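Glucosamine 6-phosphate N-acetyltransferase (Arabidopsis thaliana, PDB 3T90) catalyses acetyl transfer from acetyl-CoA to glucosamine 6-phosphate, a step in the synthesis of UDP-N-acetylglucosamine. Local coordinates at residues Lys74-Leu77 and Arg78-Lys82; Val90-Ser93 and Arg94-Gly97; Glu127-Val130 and Phe131-Cys135. All coordinates share one frame; numbering follows the deposited sequence.

Contact 1: residues Lys74-Leu77 and Arg78-Lys82; sequences KKFL and RNCGK
Lys75 N donates to Gly81 O across the neck of this short connecting loop, 2.9 Å between the two atoms and nearly in line with the carbonyl, just beyond the antiparallel non-hydrogen-bonded pair Lys74-Lys82. Two further backbone bonds close the tip, each spanning four residues: Gly81 N meets Leu77 O at 2.9 Å on an almost straight path (170° at the hydrogen), while Cys80 N reaches Phe76 O at 2.9 Å from well above the carbonyl plane. Positive phi values at Arg78, Asn79 and Cys80 make this a single left-handed helical turn. Gly81 follows in a more extended conformation, where a side-chain carbon would collide with Arg78 O. Beside these bonds, Cys80 CA approaches Lys75 O at 3.2 Å in a CA-H...O contact.

The side chains add looser packing. Cys80 SG, set beside its own backbone N (chi1 -67°), sits 4.3 Å from Phe76 CD1 and approaches that ring obliquely as a sulfur-aromatic contact. Leu77 CD1 lies 3.8 Å from Arg78 CG. The stems of Lys74 and Lys82 run side by side, Lys74 CG 4.1 Å from Lys82 CG. Their ammonium groups diverge, Lys74 NZ to a salt bridge with Asp50 and Lys82 NZ to a weak hydrogen bond with Met115 O.

Lys75 NZ pairs with Glu73 and with Glu87 and Asp88 of the second subunit. Arg78 NH2 forms a salt bridge with Asp149 of the second subunit, and the Phe76 ring stacks on Phe37 of that subunit. Since Lys75 to Arg78 probably bind substrate, as in relatives, the loop would bring one subunit's residues to a site shared across the dimer. In the fold it connects strands 63-74 and 82-91, with Leu77 and Arg78 resting on Tyr118 beside strand 119-124.

Contact 2: residues Val90-Ser93 and Arg94-Gly97; sequences VVDS and RFRG
Arg96 grips Val91 O side-on with NE and NH2, both 2.8 Å from that one oxygen, which lies 4° out of the guanidinium plane. The same guanidinium lays one face over Ser93 CA.

Backbone bonds turn the chain between these residues: Phe95 N donates to Asp92 O at 2.8 Å, and a weak bond joins Arg96 N to Ser93 O. Asp92 CG points away from its own amide (chi1 -168°), which brings OD1 to 3.2 Å from Arg94 N, forming an Asx turn.

Charge pairing is less directional. Asp92 OD2 sits over the centre of the Arg94 guanidinium, 3.2 Å from NH1, with no N-H aimed at it; a water donates to Asp92 OD1 and accepts a weak bond from Arg94 NH1. Replacing Asp92 by an alanine would probably leave Arg94 N without its turn-closing acceptor and the guanidinium without its carboxylate mate.

Apolar contacts are slight: Asp92 CB meets the Phe95 ring edge, and Val91 CG1 lies 4.4 Å from Phe95 CB.

Gln25 NE2 also bonds Asp92 OD1, so the carboxylate joins the turn to a neighbouring loop. Polar bonds thus fix the turn as strand 82-91 leads into Gly97, the first residue of the probable acetyl-CoA-binding segment.

Contact 3: residues Glu127-Val130 and Phe131-Cys135; sequences ENKV and FYEKC
Tyr132 folds back on Asn128 at the start of helix 129-133: Tyr132 N donates to Asn128 O at 3.3 Å, nearly in line with the carbonyl, and the ring carbon Tyr132 CD2 lies an equal 3.3 Å from that oxygen. One residue on, Glu133 N bonds to Lys129 O at 2.9 Å, and Lys134 N reaches Val130 O at 3.2 Å, so successive four-residue bonds run through the turn.

The close packing gathers round Tyr132. Phe131 turns its edge onto the tyrosine, its CD2 standing 3.5 Å above the centre of the Tyr132 ring. Asn128 CB comes to 4.2 Å from Tyr132 CE2. Beyond them Leu122, Cys124 and Val105 pack against Tyr132, as does Met144 of the second subunit, so the Tyr132 side chain is buried between strand 119-124, helix 100-114 and the second subunit.

The Val130 side is the exposed one. Lys129 and Glu133 meet each other more loosely, while also touching Ile142 and Met144 of the second subunit: Lys129 crosses Glu133 obliquely with CE 3.4 Å from OE2, yet Lys129 NZ stays 4.5 Å from Glu133 OE2, too far for a salt bridge. Glu133 OE1 passes Val130 CG2 with only van der Waals contact. Solvent enters the backbone as well, a water linking Glu127 O to Phe131 N where a direct helical bond would span the same four residues.

Tyr132 OH is hydrogen-bonded to a buffer molecule, probably from the crystallisation liquor, which may mark a pocket. Together with the assignment of Tyr132, Glu133 and Lys134 to acetyl-CoA binding by analogy with relatives, this is consistent with helix 129-133 being the short helix after strand 119-124 that borders the cofactor site in the GNAT fold.

Overall arrangement
Along the chain the three contacts come in series, and none touches another. Contact 1 opens strand 82-91 and contact 2 closes it; their centres lie about 35 Å apart, on opposite sides of the chain's centre. Contact 3 follows strand 119-124, the parallel neighbour of 82-91 in the mixed sheet, and its centre is about 16 Å from that of contact 2 and about 27 Å from that of contact 1. Contacts 2 and 3 both hold residues that probably bind acetyl-CoA, whereas contact 1 carries probable substrate-binding residues out to the second subunit. Contacts 1 and 3 both touch that subunit, in keeping with a homodimeric enzyme.

Contact 1: residues Lys74-Leu77 and Arg78-Lys82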
# COMPACT_ATOMS: atom_id res chain seq x y z
N LYS A 74 -4.53 -2.77 7.42
CA LYS A 74 -4.47 -3.29 8.80
C LYS A 74 -3.32 -4.24 8.95
O LYS A 74 -3.12 -5.12 8.12
CB LYS A 74 -5.75 -4.00 9.11
CG LYS A 74 -6.97 -3.02 9.13
CD LYS A 74 -8.26 -3.74 9.45
CE LYS A 74 -9.37 -2.70 9.38
NZ LYS A 74 -9.92 -2.65 7.96
N LYS A 75 -2.58 -4.10 10.06
CA LYS A 75 -1.40 -4.93 10.34
C LYS A 75 -1.50 -5.62 11.67
O LYS A 75 -2.47 -5.31 12.44
CB LYS A 75 -0.16 -4.02 10.38
CG LYS A 75 0.14 -3.32 9.05
CD LYS A 75 1.43 -2.55 9.22
CE LYS A 75 1.98 -1.88 7.96
NZ LYS A 75 2.50 -2.91 6.98
N PHE A 76 -0.56 -6.50 12.00
CA PHE A 76 -0.44 -7.02 13.36
C PHE A 76 0.56 -6.24 14.17
O PHE A 76 0.40 -6.06 15.37
CB PHE A 76 -0.02 -8.53 13.36
CG PHE A 76 -1.11 -9.46 12.90
CD1 PHE A 76 -2.03 -9.98 13.81
CD2 PHE A 76 -1.20 -9.83 11.61
CE1 PHE A 76 -3.04 -10.81 13.36
CE2 PHE A 76 -2.22 -10.67 11.17
CZ PHE A 76 -3.11 -11.18 12.08
N LEU A 77 1.60 -5.74 13.54
CA LEU A 77 2.59 -4.93 14.29
C LEU A 77 1.98 -3.58 14.69
O LEU A 77 0.85 -3.16 14.33
CB LEU A 77 3.98 -4.97 13.61
CG LEU A 77 4.02 -4.34 12.23
CD1 LEU A 77 3.92 -2.78 12.23
CD2 LEU A 77 5.17 -4.83 11.46
N ARG A 78 2.69 -2.84 15.58
CA ARG A 78 2.17 -1.58 16.05
C ARG A 78 0.81 -1.76 16.78
O ARG A 78 -0.10 -1.01 16.64
CB ARG A 78 2.15 -0.46 14.96
CG ARG A 78 3.56 0.13 14.69
CD ARG A 78 3.77 1.22 15.79
NE ARG A 78 4.83 2.19 15.47
CZ ARG A 78 4.74 3.46 15.79
NH1 ARG A 78 3.62 3.93 16.48
NH2 ARG A 78 5.78 4.28 15.47
N ASN A 79 0.76 -2.82 17.63
CA ASN A 79 -0.45 -3.11 18.41
C ASN A 79 -1.65 -3.27 17.53
O ASN A 79 -2.68 -2.66 17.71
CB ASN A 79 -0.66 -2.03 19.51
CG ASN A 79 0.29 -2.21 20.68
OD1 ASN A 79 0.00 -2.99 21.57
ND2 ASN A 79 1.42 -1.49 20.66
N CYS A 80 -1.49 -4.13 16.53
CA CYS A 80 -2.59 -4.30 15.52
C CYS A 80 -2.98 -2.89 14.95
O CYS A 80 -4.16 -2.47 14.94
CB CYS A 80 -3.80 -5.09 16.04
SG CYS A 80 -3.29 -6.82 16.36
N GLY A 81 -1.93 -2.21 14.47
CA GLY A 81 -2.09 -0.87 13.92
C GLY A 81 -2.57 -0.84 12.49
O GLY A 81 -2.79 -1.85 11.87
N LYS A 82 -2.65 0.40 12.00
CA LYS A 82 -3.14 0.71 10.64
C LYS A 82 -2.25 1.70 10.01
O LYS A 82 -1.83 2.69 10.65
CB LYS A 82 -4.59 1.28 10.68
CG LYS A 82 -5.59 0.27 11.08
CD LYS A 82 -6.96 0.84 10.80
CE LYS A 82 -7.27 2.03 11.61
NZ LYS A 82 -8.83 2.01 11.86

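Contact 2: residues Val90-Ser93 and Arg94-Gly97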
# COMPACT_ATOMS: atom_id res chain seq x y z
N VAL A 90 -1.98 13.42 -8.31
CA VAL A 90 -1.64 14.11 -9.59
C VAL A 90 -2.41 15.42 -9.62
O VAL A 90 -3.53 15.51 -9.14
CB VAL A 90 -1.88 13.19 -10.82
CG1 VAL A 90 -3.19 12.80 -10.91
CG2 VAL A 90 -1.51 13.91 -12.13
N VAL A 91 -1.71 16.47 -10.05
CA VAL A 91 -2.30 17.79 -10.28
C VAL A 91 -2.23 18.09 -11.75
O VAL A 91 -1.17 17.90 -12.37
CB VAL A 91 -1.55 18.85 -9.45
CG1 VAL A 91 -2.22 20.27 -9.65
CG2 VAL A 91 -1.60 18.47 -8.06
N ASP A 92 -3.33 18.56 -12.33
CA ASP A 92 -3.33 18.98 -13.76
C ASP A 92 -2.19 20.01 -13.97
O ASP A 92 -2.07 20.94 -13.17
CB ASP A 92 -4.70 19.55 -14.09
CG ASP A 92 -4.90 19.73 -15.59
OD1 ASP A 92 -3.98 20.00 -16.37
OD2 ASP A 92 -6.07 19.70 -15.97
N SER A 93 -1.43 19.81 -15.03
CA SER A 93 -0.28 20.66 -15.35
C SER A 93 -0.73 22.14 -15.45
O SER A 93 0.04 23.04 -15.04
CB SER A 93 0.43 20.16 -16.62
OG SER A 93 -0.48 20.13 -17.71
N ARG A 94 -1.94 22.38 -15.92
CA ARG A 94 -2.49 23.76 -16.01
C ARG A 94 -2.53 24.43 -14.63
O ARG A 94 -2.51 25.68 -14.51
CB ARG A 94 -3.95 23.78 -16.48
CG ARG A 94 -4.40 23.01 -17.69
CD ARG A 94 -5.77 23.57 -18.21
NE ARG A 94 -6.98 22.85 -17.78
CZ ARG A 94 -7.32 21.60 -18.14
NH1 ARG A 94 -6.51 20.86 -18.92
NH2 ARG A 94 -8.47 21.06 -17.71
N PHE A 95 -2.71 23.65 -13.58
CA PHE A 95 -3.00 24.19 -12.27
C PHE A 95 -1.84 23.96 -11.33
O PHE A 95 -2.04 23.93 -10.13
CB PHE A 95 -4.30 23.58 -11.68
CG PHE A 95 -5.59 23.91 -12.45
CD1 PHE A 95 -6.07 25.24 -12.51
CD2 PHE A 95 -6.36 22.91 -13.07
CE1 PHE A 95 -7.21 25.54 -13.21
CE2 PHE A 95 -7.53 23.22 -13.74
CZ PHE A 95 -7.95 24.56 -13.81
N ARG A 96 -0.64 23.74 -11.85
CA ARG A 96 0.50 23.54 -10.95
C ARG A 96 0.89 24.91 -10.34
O ARG A 96 0.54 25.93 -10.91
CB ARG A 96 1.62 22.72 -11.62
CG ARG A 96 1.07 21.29 -11.99
CD ARG A 96 2.09 20.17 -12.12
NE ARG A 96 1.37 19.01 -12.63
CZ ARG A 96 1.79 18.13 -13.55
NH1 ARG A 96 3.00 18.28 -14.12
NH2 ARG A 96 0.97 17.09 -13.92
N GLY A 97 1.43 24.92 -9.14
CA GLY A 97 1.73 26.23 -8.48
C GLY A 97 0.56 26.85 -7.69
O GLY A 97 0.70 27.95 -7.09
O HOH W 1 -3.81 19.95 -18.97

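Contact 3: residues Glu127-Val130 and Phe131-Cys135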
# COMPACT_ATOMS: atom_id res chain seq x y z
N GLU A 127 13.04 13.83 -7.32
CA GLU A 127 12.79 15.29 -7.50
C GLU A 127 11.68 15.86 -6.64
O GLU A 127 11.65 17.06 -6.36
CB GLU A 127 12.48 15.61 -8.95
CG GLU A 127 13.73 15.44 -9.84
CD GLU A 127 13.98 14.02 -10.39
OE1 GLU A 127 13.35 12.98 -9.97
OE2 GLU A 127 14.80 13.96 -11.32
N ASN A 128 10.72 15.03 -6.28
CA ASN A 128 9.54 15.47 -5.49
C ASN A 128 9.71 15.28 -3.97
O ASN A 128 8.77 15.58 -3.24
CB ASN A 128 8.29 14.76 -6.04
CG ASN A 128 7.90 15.28 -7.42
OD1 ASN A 128 7.93 16.49 -7.67
ND2 ASN A 128 7.47 14.37 -8.29
N LYS A 129 10.88 14.81 -3.48
CA LYS A 129 11.17 14.70 -2.07
C LYS A 129 10.84 16.03 -1.38
O LYS A 129 10.15 16.02 -0.36
CB LYS A 129 12.64 14.31 -1.80
CG LYS A 129 12.97 14.13 -0.32
CD LYS A 129 14.47 13.68 -0.19
CE LYS A 129 15.26 14.96 0.10
NZ LYS A 129 16.74 15.15 -0.21
N VAL A 130 11.34 17.15 -1.92
CA VAL A 130 11.21 18.38 -1.17
C VAL A 130 9.74 18.81 -1.06
O VAL A 130 9.37 19.35 -0.03
CB VAL A 130 12.12 19.50 -1.80
CG1 VAL A 130 11.91 20.82 -1.19
CG2 VAL A 130 13.62 19.11 -1.61
N PHE A 131 8.91 18.55 -2.07
CA PHE A 131 7.50 18.80 -2.00
C PHE A 131 6.85 18.11 -0.80
O PHE A 131 6.12 18.71 -0.01
CB PHE A 131 6.76 18.37 -3.29
CG PHE A 131 5.28 18.49 -3.17
CD1 PHE A 131 4.61 19.73 -3.33
CD2 PHE A 131 4.52 17.38 -2.89
CE1 PHE A 131 3.21 19.76 -3.20
CE2 PHE A 131 3.09 17.42 -2.75
CZ PHE A 131 2.48 18.65 -2.89
N TYR A 132 7.12 16.81 -0.68
CA TYR A 132 6.52 16.07 0.40
C TYR A 132 7.13 16.41 1.75
O TYR A 132 6.44 16.27 2.75
CB TYR A 132 6.55 14.54 0.10
CG TYR A 132 5.62 14.19 -1.03
CD1 TYR A 132 4.24 14.24 -0.81
CD2 TYR A 132 6.07 13.94 -2.32
CE1 TYR A 132 3.33 13.93 -1.83
CE2 TYR A 132 5.19 13.68 -3.35
CZ TYR A 132 3.83 13.67 -3.09
OH TYR A 132 2.96 13.34 -4.13
N GLU A 133 8.39 16.82 1.77
CA GLU A 133 8.92 17.34 3.06
C GLU A 133 8.11 18.55 3.56
O GLU A 133 7.95 18.72 4.79
CB GLU A 133 10.43 17.68 2.96
CG GLU A 133 11.32 16.42 2.73
CD GLU A 133 12.83 16.76 2.56
OE1 GLU A 133 13.13 17.81 1.96
OE2 GLU A 133 13.64 15.94 2.95
N LYS A 134 7.61 19.34 2.62
CA LYS A 134 6.76 20.48 2.97
C LYS A 134 5.44 20.10 3.57
O LYS A 134 4.82 20.94 4.21
CB LYS A 134 6.54 21.41 1.79
CG LYS A 134 7.80 22.21 1.48
CD LYS A 134 8.82 22.23 2.61
CE LYS A 134 10.19 22.63 2.10
NZ LYS A 134 10.48 21.85 0.82
N CYS A 135 5.04 18.81 3.41
CA CYS A 135 3.78 18.21 3.95
C CYS A 135 4.10 17.48 5.22
O CYS A 135 3.19 16.80 5.77
CB CYS A 135 3.15 17.25 2.93
SG CYS A 135 2.62 18.04 1.36
O HOH W 2 10.20 18.63 -4.77